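Local coordinates for aminoglycoside phosphotransferase (Alicyclobacillus acidocaldarius subsp. acidocaldarius, PDB 4PDY), which probably transfers a phosphate group to a small-molecule substrate, as expected of an aminoglycoside phosphotransferase-like enzyme of the protein kinase clan, at residues W162-D173 with L185-A196. Residues are numbered along the deposited sequence; the frame is centred on the assembly and turned at random. Where two conformers were deposited one is given.
Sequences WRDLRQMWLGAD and LLSMRDELHRDA
R189 lays its aliphatic stem over one face of the W169 indole, R189 CG lying 3.5 Å from the centroid of the five-membered ring in a CH-pi contact. Beside it, R189 CD comes within 3.4 Å of W169 CD1. The far rim of the same indole reaches L192, whose CB is 3.7 Å from W169 CZ3, while L185 and L186 close the hole into which this knob fits. With chi1 at 73°, CG of W169 sits between the backbone N and the carbonyl carbon; this torsion turns the indole back over its own helix, where its other face meets L165 O and R166 CA. With an alanine here, the stem of R189 would probably lose the ring it lies on and a gap would open between R189, L192, L185 and L186. At one end of the interface, W162 brings CE3 to 3.4 Å from the methyl CB of A196 and lies nearly parallel to the H193 ring (planes 10° apart), though the two are slid so far that they barely overlap. At the other, L186 CD2 packs on D173 CB at 3.7 Å. R189 is positioned from within its own segment: its chain bends at chi3, and R189 NE donates an almost straight bond (175°) to L186 O, 2.8 Å away. R189 NH1 makes a long salt bridge to D173 OD2. Helix 303-315 flanks the pair through A172 on Y313 and L192 on P305. The nearly antiparallel helices 154-173 and 189-203 are thus joined chiefly by apolar and CH-pi contacts, with charge confined to a long, probably weak pairing at the rim.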
ATOM      1  N   TRP A 162      -7.044  12.943 -13.352  1.00 12.03           N
ATOM      2  CA  TRP A 162      -8.322  13.510 -13.748  1.00 12.88           C
ATOM      3  C   TRP A 162      -8.309  13.870 -15.253  1.00 12.09           C
ATOM      4  O   TRP A 162      -9.241  13.570 -15.997  1.00 12.97           O
ATOM      5  CB  TRP A 162      -8.657  14.760 -12.908  1.00 13.40           C
ATOM      6  CG  TRP A 162      -9.729  15.623 -13.542  1.00 16.69           C
ATOM      7  CD1 TRP A 162      -9.628  16.948 -13.870  1.00 21.56           C
ATOM      8  CD2 TRP A 162     -11.014  15.195 -13.990  1.00 17.82           C
ATOM      9  NE1 TRP A 162     -10.785  17.372 -14.481  1.00 25.09           N
ATOM     10  CE2 TRP A 162     -11.649  16.311 -14.577  1.00 22.90           C
ATOM     11  CE3 TRP A 162     -11.686  13.963 -13.970  1.00 22.90           C
ATOM     12  CZ2 TRP A 162     -12.940  16.244 -15.108  1.00 25.48           C
ATOM     13  CZ3 TRP A 162     -12.965  13.890 -14.508  1.00 27.77           C
ATOM     14  CH2 TRP A 162     -13.579  15.029 -15.074  1.00 27.70           C
ATOM     15  N   ARG A 163      -7.246  14.537 -15.684  1.00 12.51           N
ATOM     16  CA  ARG A 163      -7.121  14.913 -17.083  1.00 15.50           C
ATOM     17  C   ARG A 163      -7.167  13.688 -17.993  1.00 14.43           C
ATOM     18  O   ARG A 163      -7.823  13.686 -19.021  1.00 13.88           O
ATOM     19  CB  ARG A 163      -5.838  15.713 -17.305  1.00 16.86           C
ATOM     20  CG  ARG A 163      -5.927  17.103 -16.694  1.00 21.31           C
ATOM     21  CD  ARG A 163      -4.600  17.822 -16.682  1.00 24.82           C
ATOM     22  NE  ARG A 163      -4.790  19.218 -16.280  1.00 30.36           N
ATOM     23  CZ  ARG A 163      -3.818  20.045 -15.913  1.00 33.57           C
ATOM     24  NH1 ARG A 163      -2.554  19.634 -15.870  1.00 38.63           N
ATOM     25  NH2 ARG A 163      -4.120  21.289 -15.573  1.00 37.68           N
ATOM     26  N   ASP A 164      -6.521  12.612 -17.550  1.00 12.86           N
ATOM     27  CA  ASP A 164      -6.533  11.340 -18.282  1.00 12.30           C
ATOM     28  C   ASP A 164      -7.944  10.743 -18.354  1.00 11.11           C
ATOM     29  O   ASP A 164      -8.435  10.368 -19.420  1.00 11.72           O
ATOM     30  CB  ASP A 164      -5.575  10.395 -17.565  1.00 12.13           C
ATOM     31  CG  ASP A 164      -5.329   9.088 -18.313  1.00 12.32           C
ATOM     32  OD1 ASP A 164      -5.393   9.038 -19.549  1.00 12.63           O
ATOM     33  OD2 ASP A 164      -5.066   8.081 -17.621  1.00 13.40           O
ATOM     34  N   LEU A 165      -8.604  10.687 -17.197  1.00 11.98           N
ATOM     35  CA  LEU A 165      -9.944  10.132 -17.114  1.00 13.15           C
ATOM     36  C   LEU A 165     -10.915  10.859 -18.057  1.00 14.09           C
ATOM     37  O   LEU A 165     -11.675  10.219 -18.775  1.00 15.16           O
ATOM     38  CB  LEU A 165     -10.450  10.150 -15.673  1.00 14.14           C
ATOM     39  CG  LEU A 165     -11.816   9.506 -15.394  1.00 13.81           C
ATOM     40  CD1 LEU A 165     -11.882   8.060 -15.894  1.00 13.48           C
ATOM     41  CD2 LEU A 165     -12.101   9.576 -13.903  1.00 16.43           C
ATOM     42  N   ARG A 166     -10.883  12.193 -18.051  0.50 15.20           N
ATOM     43  CA  ARG A 166     -11.736  12.984 -18.929  0.50 16.69           C
ATOM     44  C   ARG A 166     -11.455  12.700 -20.409  0.50 15.53           C
ATOM     45  O   ARG A 166     -12.379  12.542 -21.203  0.50 18.17           O
ATOM     46  CB  ARG A 166     -11.542  14.466 -18.624  0.50 19.50           C
ATOM     47  CG  ARG A 166     -12.686  15.354 -19.066  0.50 19.78           C
ATOM     48  CD  ARG A 166     -12.400  16.781 -18.632  0.50 22.16           C
ATOM     49  NE  ARG A 166     -11.017  17.161 -18.900  0.50 25.64           N
ATOM     50  CZ  ARG A 166     -10.493  18.341 -18.577  0.50 25.38           C
ATOM     51  NH1 ARG A 166     -11.240  19.238 -17.959  0.50 28.27           N
ATOM     52  NH2 ARG A 166      -9.226  18.617 -18.853  0.50 23.18           N
ATOM     53  N   GLN A 167     -10.177  12.621 -20.770  1.00 14.26           N
ATOM     54  CA  GLN A 167      -9.803  12.288 -22.141  1.00 14.61           C
ATOM     55  C   GLN A 167     -10.280  10.905 -22.543  1.00 14.12           C
ATOM     56  O   GLN A 167     -10.762  10.726 -23.648  1.00 14.92           O
ATOM     57  CB  GLN A 167      -8.298  12.424 -22.362  1.00 19.52           C
ATOM     58  CG  GLN A 167      -7.827  13.865 -22.460  1.00 26.77           C
ATOM     59  CD  GLN A 167      -8.620  14.689 -23.473  1.00 31.50           C
ATOM     60  OE1 GLN A 167      -8.787  14.281 -24.630  1.00 33.43           O
ATOM     61  NE2 GLN A 167      -9.121  15.860 -23.037  1.00 33.12           N
HETATM   62  N   MSE A 168     -10.171   9.943 -21.630  1.00 14.22           N
HETATM   63  CA  MSE A 168     -10.585   8.565 -21.909  1.00 14.36           C
HETATM   64  C   MSE A 168     -12.062   8.476 -22.163  1.00 13.88           C
HETATM   65  O   MSE A 168     -12.459   7.844 -23.113  1.00 14.88           O
HETATM   66  CB  MSE A 168     -10.152   7.625 -20.797  1.00 14.53           C
HETATM   67  CG  MSE A 168      -8.632   7.536 -20.883  1.00 13.58           C
HETATM   68 SE   MSE A 168      -7.965   6.195 -19.673  0.75 12.16          SE
HETATM   69  CE  MSE A 168      -8.300   7.036 -17.946  1.00 11.56           C
ATOM     70  N   TRP A 169     -12.915   9.148 -21.385  1.00 16.58           N
ATOM     71  CA  TRP A 169     -14.336   9.012 -21.707  1.00 17.33           C
ATOM     72  C   TRP A 169     -14.744   9.832 -22.939  1.00 17.28           C
ATOM     73  O   TRP A 169     -15.672   9.452 -23.642  1.00 16.54           O
ATOM     74  CB  TRP A 169     -15.271   9.189 -20.519  1.00 21.05           C
ATOM     75  CG  TRP A 169     -15.447  10.544 -20.007  1.00 22.22           C
ATOM     76  CD1 TRP A 169     -15.798  11.675 -20.709  1.00 28.69           C
ATOM     77  CD2 TRP A 169     -15.348  10.935 -18.647  1.00 21.24           C
ATOM     78  NE1 TRP A 169     -15.904  12.743 -19.859  1.00 29.37           N
ATOM     79  CE2 TRP A 169     -15.631  12.326 -18.585  1.00 23.84           C
ATOM     80  CE3 TRP A 169     -15.059  10.253 -17.467  1.00 22.57           C
ATOM     81  CZ2 TRP A 169     -15.628  13.033 -17.390  1.00 27.39           C
ATOM     82  CZ3 TRP A 169     -15.065  10.965 -16.275  1.00 24.92           C
ATOM     83  CH2 TRP A 169     -15.333  12.338 -16.249  1.00 27.60           C
ATOM     84  N   LEU A 170     -14.029  10.913 -23.236  1.00 17.47           N
ATOM     85  CA  LEU A 170     -14.218  11.591 -24.515  1.00 16.76           C
ATOM     86  C   LEU A 170     -13.879  10.658 -25.676  1.00 16.55           C
ATOM     87  O   LEU A 170     -14.599  10.598 -26.680  1.00 17.78           O
ATOM     88  CB  LEU A 170     -13.376  12.862 -24.597  1.00 21.73           C
ATOM     89  CG  LEU A 170     -13.773  13.990 -23.636  1.00 24.07           C
ATOM     90  CD1 LEU A 170     -12.740  15.109 -23.706  1.00 26.33           C
ATOM     91  CD2 LEU A 170     -15.175  14.526 -23.925  1.00 24.65           C
ATOM     92  N   GLY A 171     -12.801   9.900 -25.519  1.00 15.63           N
ATOM     93  CA  GLY A 171     -12.426   8.925 -26.536  1.00 16.29           C
ATOM     94  C   GLY A 171     -13.510   7.873 -26.705  1.00 15.41           C
ATOM     95  O   GLY A 171     -13.837   7.479 -27.827  1.00 18.08           O
ATOM     96  N   ALA A 172     -14.064   7.400 -25.592  1.00 14.25           N
ATOM     97  CA  ALA A 172     -15.070   6.345 -25.650  1.00 14.67           C
ATOM     98  C   ALA A 172     -16.347   6.869 -26.304  1.00 14.79           C
ATOM     99  O   ALA A 172     -17.026   6.159 -27.037  1.00 15.97           O
ATOM    100  CB  ALA A 172     -15.367   5.790 -24.263  1.00 16.47           C
ATOM    101  N   ASP A 173     -16.676   8.130 -26.034  1.00 15.24           N
ATOM    102  CA  ASP A 173     -17.931   8.668 -26.524  1.00 15.79           C
ATOM    103  C   ASP A 173     -17.947   8.742 -28.048  1.00 14.69           C
ATOM    104  O   ASP A 173     -18.995   8.580 -28.665  1.00 15.40           O
ATOM    105  CB  ASP A 173     -18.139  10.067 -25.946  1.00 17.70           C
ATOM    106  CG  ASP A 173     -19.563  10.533 -26.034  1.00 22.07           C
ATOM    107  OD1 ASP A 173     -20.525   9.743 -26.055  1.00 23.04           O
ATOM    108  OD2 ASP A 173     -19.719  11.749 -26.084  1.00 27.42           O
ATOM    109  N   LEU A 185     -18.794   3.092 -18.579  1.00 10.40           N
ATOM    110  CA  LEU A 185     -17.971   4.253 -18.214  1.00 10.43           C
ATOM    111  C   LEU A 185     -18.698   5.572 -18.569  1.00 11.70           C
ATOM    112  O   LEU A 185     -18.775   6.487 -17.745  1.00 11.77           O
ATOM    113  CB  LEU A 185     -16.603   4.177 -18.908  1.00 12.12           C
ATOM    114  CG  LEU A 185     -15.653   5.327 -18.550  1.00 12.95           C
ATOM    115  CD1 LEU A 185     -15.194   5.235 -17.099  1.00 15.92           C
ATOM    116  CD2 LEU A 185     -14.468   5.317 -19.497  1.00 13.75           C
ATOM    117  N   LEU A 186     -19.273   5.641 -19.761  1.00 11.48           N
ATOM    118  CA  LEU A 186     -19.997   6.863 -20.164  1.00 12.94           C
ATOM    119  C   LEU A 186     -21.191   7.157 -19.261  1.00 14.40           C
ATOM    120  O   LEU A 186     -21.481   8.334 -18.970  1.00 17.00           O
ATOM    121  CB  LEU A 186     -20.414   6.789 -21.636  1.00 15.36           C
ATOM    122  CG  LEU A 186     -19.234   6.885 -22.611  1.00 16.23           C
ATOM    123  CD1 LEU A 186     -19.617   6.340 -23.971  1.00 17.22           C
ATOM    124  CD2 LEU A 186     -18.723   8.319 -22.719  1.00 19.43           C
ATOM    125  N   SER A 187     -21.849   6.102 -18.792  1.00 13.36           N
ATOM    126  CA  SER A 187     -23.017   6.257 -17.935  1.00 14.81           C
ATOM    127  C   SER A 187     -22.700   6.894 -16.589  1.00 14.76           C
ATOM    128  O   SER A 187     -23.607   7.400 -15.935  1.00 18.65           O
ATOM    129  CB  SER A 187     -23.718   4.919 -17.682  1.00 16.68           C
ATOM    130  OG  SER A 187     -23.018   4.112 -16.733  1.00 16.08           O
HETATM  131  N   MSE A 188     -21.442   6.852 -16.158  1.00 14.29           N
HETATM  132  CA  MSE A 188     -21.076   7.412 -14.850  1.00 15.24           C
HETATM  133  C   MSE A 188     -20.236   8.674 -14.942  1.00 12.65           C
HETATM  134  O   MSE A 188     -19.684   9.103 -13.929  1.00 12.47           O
HETATM  135  CB  MSE A 188     -20.444   6.348 -13.951  1.00 18.98           C
HETATM  136  CG  MSE A 188     -19.138   5.876 -14.529  1.00 17.86           C
HETATM  137 SE   MSE A 188     -18.241   4.597 -13.320  0.75 17.47          SE
HETATM  138  CE  MSE A 188     -19.263   3.198 -14.064  1.00 12.89           C
ATOM    139  N   ARG A 189     -20.171   9.310 -16.113  1.00 14.90           N
ATOM    140  CA  ARG A 189     -19.308  10.480 -16.278  1.00 18.34           C
ATOM    141  C   ARG A 189     -19.607  11.591 -15.285  1.00 15.43           C
ATOM    142  O   ARG A 189     -18.694  12.210 -14.763  1.00 17.20           O
ATOM    143  CB  ARG A 189     -19.460  11.073 -17.672  1.00 23.42           C
ATOM    144  CG  ARG A 189     -18.730  10.313 -18.754  1.00 27.15           C
ATOM    145  CD  ARG A 189     -19.093  10.899 -20.115  1.00 30.09           C
ATOM    146  NE  ARG A 189     -20.384  10.378 -20.569  1.00 29.45           N
ATOM    147  CZ  ARG A 189     -21.015  10.763 -21.674  1.00 32.49           C
ATOM    148  NH1 ARG A 189     -20.508  11.722 -22.459  1.00 35.48           N
ATOM    149  NH2 ARG A 189     -22.177  10.186 -21.982  1.00 31.88           N
ATOM    150  N   ASP A 190     -20.881  11.866 -15.038  1.00 17.10           N
ATOM    151  CA  ASP A 190     -21.214  13.006 -14.201  1.00 17.87           C
ATOM    152  C   ASP A 190     -20.790  12.750 -12.753  1.00 15.22           C
ATOM    153  O   ASP A 190     -20.223  13.657 -12.116  1.00 16.70           O
ATOM    154  CB  ASP A 190     -22.689  13.393 -14.338  1.00 23.33           C
ATOM    155  CG  ASP A 190     -23.010  14.023 -15.708  1.00 28.54           C
ATOM    156  OD1 ASP A 190     -22.470  15.118 -16.038  1.00 33.00           O
ATOM    157  OD2 ASP A 190     -23.810  13.424 -16.456  1.00 33.19           O
ATOM    158  N   GLU A 191     -20.957  11.513 -12.253  1.00 14.78           N
ATOM    159  CA  GLU A 191     -20.491  11.204 -10.897  1.00 14.54           C
ATOM    160  C   GLU A 191     -18.969  11.216 -10.808  1.00 12.57           C
ATOM    161  O   GLU A 191     -18.392  11.660  -9.820  1.00 13.38           O
ATOM    162  CB  GLU A 191     -21.017   9.857 -10.383  1.00 17.65           C
ATOM    163  CG  GLU A 191     -20.409   9.436  -9.032  1.00 23.88           C
ATOM    164  CD  GLU A 191     -20.855   8.060  -8.537  1.00 28.33           C
ATOM    165  OE1 GLU A 191     -20.020   7.084  -8.567  1.00 23.75           O
ATOM    166  OE2 GLU A 191     -22.039   7.967  -8.119  1.00 32.33           O
ATOM    167  N   LEU A 192     -18.313  10.650 -11.807  1.00 12.20           N
ATOM    168  CA  LEU A 192     -16.860  10.627 -11.803  1.00 14.34           C
ATOM    169  C   LEU A 192     -16.299  12.054 -11.813  1.00 12.80           C
ATOM    170  O   LEU A 192     -15.371  12.372 -11.082  1.00 12.06           O
ATOM    171  CB  LEU A 192     -16.355   9.844 -13.017  1.00 14.15           C
ATOM    172  CG  LEU A 192     -16.621   8.337 -13.043  1.00 15.16           C
ATOM    173  CD1 LEU A 192     -16.148   7.815 -14.391  1.00 16.93           C
ATOM    174  CD2 LEU A 192     -15.881   7.642 -11.924  1.00 15.88           C
ATOM    175  N   HIS A 193     -16.888  12.900 -12.653  1.00 13.58           N
ATOM    176  CA  HIS A 193     -16.486  14.313 -12.748  1.00 15.11           C
ATOM    177  C   HIS A 193     -16.671  15.019 -11.397  1.00 13.05           C
ATOM    178  O   HIS A 193     -15.760  15.705 -10.911  1.00 13.98           O
ATOM    179  CB  HIS A 193     -17.278  14.997 -13.869  1.00 16.78           C
ATOM    180  CG  HIS A 193     -16.914  16.432 -14.114  1.00 22.45           C
ATOM    181  ND1 HIS A 193     -17.673  17.253 -14.914  1.00 33.31           N
ATOM    182  CD2 HIS A 193     -15.876  17.184 -13.682  1.00 22.66           C
ATOM    183  CE1 HIS A 193     -17.122  18.453 -14.962  1.00 31.63           C
ATOM    184  NE2 HIS A 193     -16.032  18.441 -14.220  1.00 23.68           N
ATOM    185  N   ARG A 194     -17.821  14.812 -10.777  1.00 14.99           N
ATOM    186  CA  ARG A 194     -18.116  15.436  -9.484  1.00 15.69           C
ATOM    187  C   ARG A 194     -17.096  15.015  -8.432  1.00 13.64           C
ATOM    188  O   ARG A 194     -16.546  15.835  -7.706  1.00 16.83           O
ATOM    189  CB  ARG A 194     -19.525  15.086  -9.002  1.00 21.02           C
ATOM    190  CG  ARG A 194     -19.972  15.946  -7.834  1.00 23.57           C
ATOM    191  CD  ARG A 194     -21.247  15.493  -7.127  1.00 30.46           C
ATOM    192  NE  ARG A 194     -22.187  14.764  -7.978  1.00 35.68           N
ATOM    193  CZ  ARG A 194     -22.538  13.479  -7.847  1.00 32.65           C
ATOM    194  NH1 ARG A 194     -22.058  12.714  -6.880  1.00 41.00           N
ATOM    195  NH2 ARG A 194     -23.406  12.957  -8.699  1.00 38.46           N
ATOM    196  N   ASP A 195     -16.829  13.712  -8.361  1.00 13.29           N
ATOM    197  CA  ASP A 195     -15.889  13.222  -7.370  1.00 13.06           C
ATOM    198  C   ASP A 195     -14.462  13.734  -7.597  1.00 12.13           C
ATOM    199  O   ASP A 195     -13.772  14.111  -6.651  1.00 12.88           O
ATOM    200  CB  ASP A 195     -15.860  11.690  -7.378  1.00 12.55           C
ATOM    201  CG  ASP A 195     -17.030  11.040  -6.648  1.00 16.35           C
ATOM    202  OD1 ASP A 195     -17.761  11.719  -5.903  1.00 17.51           O
ATOM    203  OD2 ASP A 195     -17.188   9.801  -6.816  1.00 19.01           O
ATOM    204  N   ALA A 196     -13.997  13.716  -8.849  1.00 11.84           N
ATOM    205  CA  ALA A 196     -12.662  14.224  -9.151  1.00 12.15           C
ATOM    206  C   ALA A 196     -12.552  15.711  -8.784  1.00 13.89           C
ATOM    207  O   ALA A 196     -11.553  16.123  -8.197  1.00 14.14           O
ATOM    208  CB  ALA A 196     -12.319  14.025 -10.618  1.00 11.61           C
TER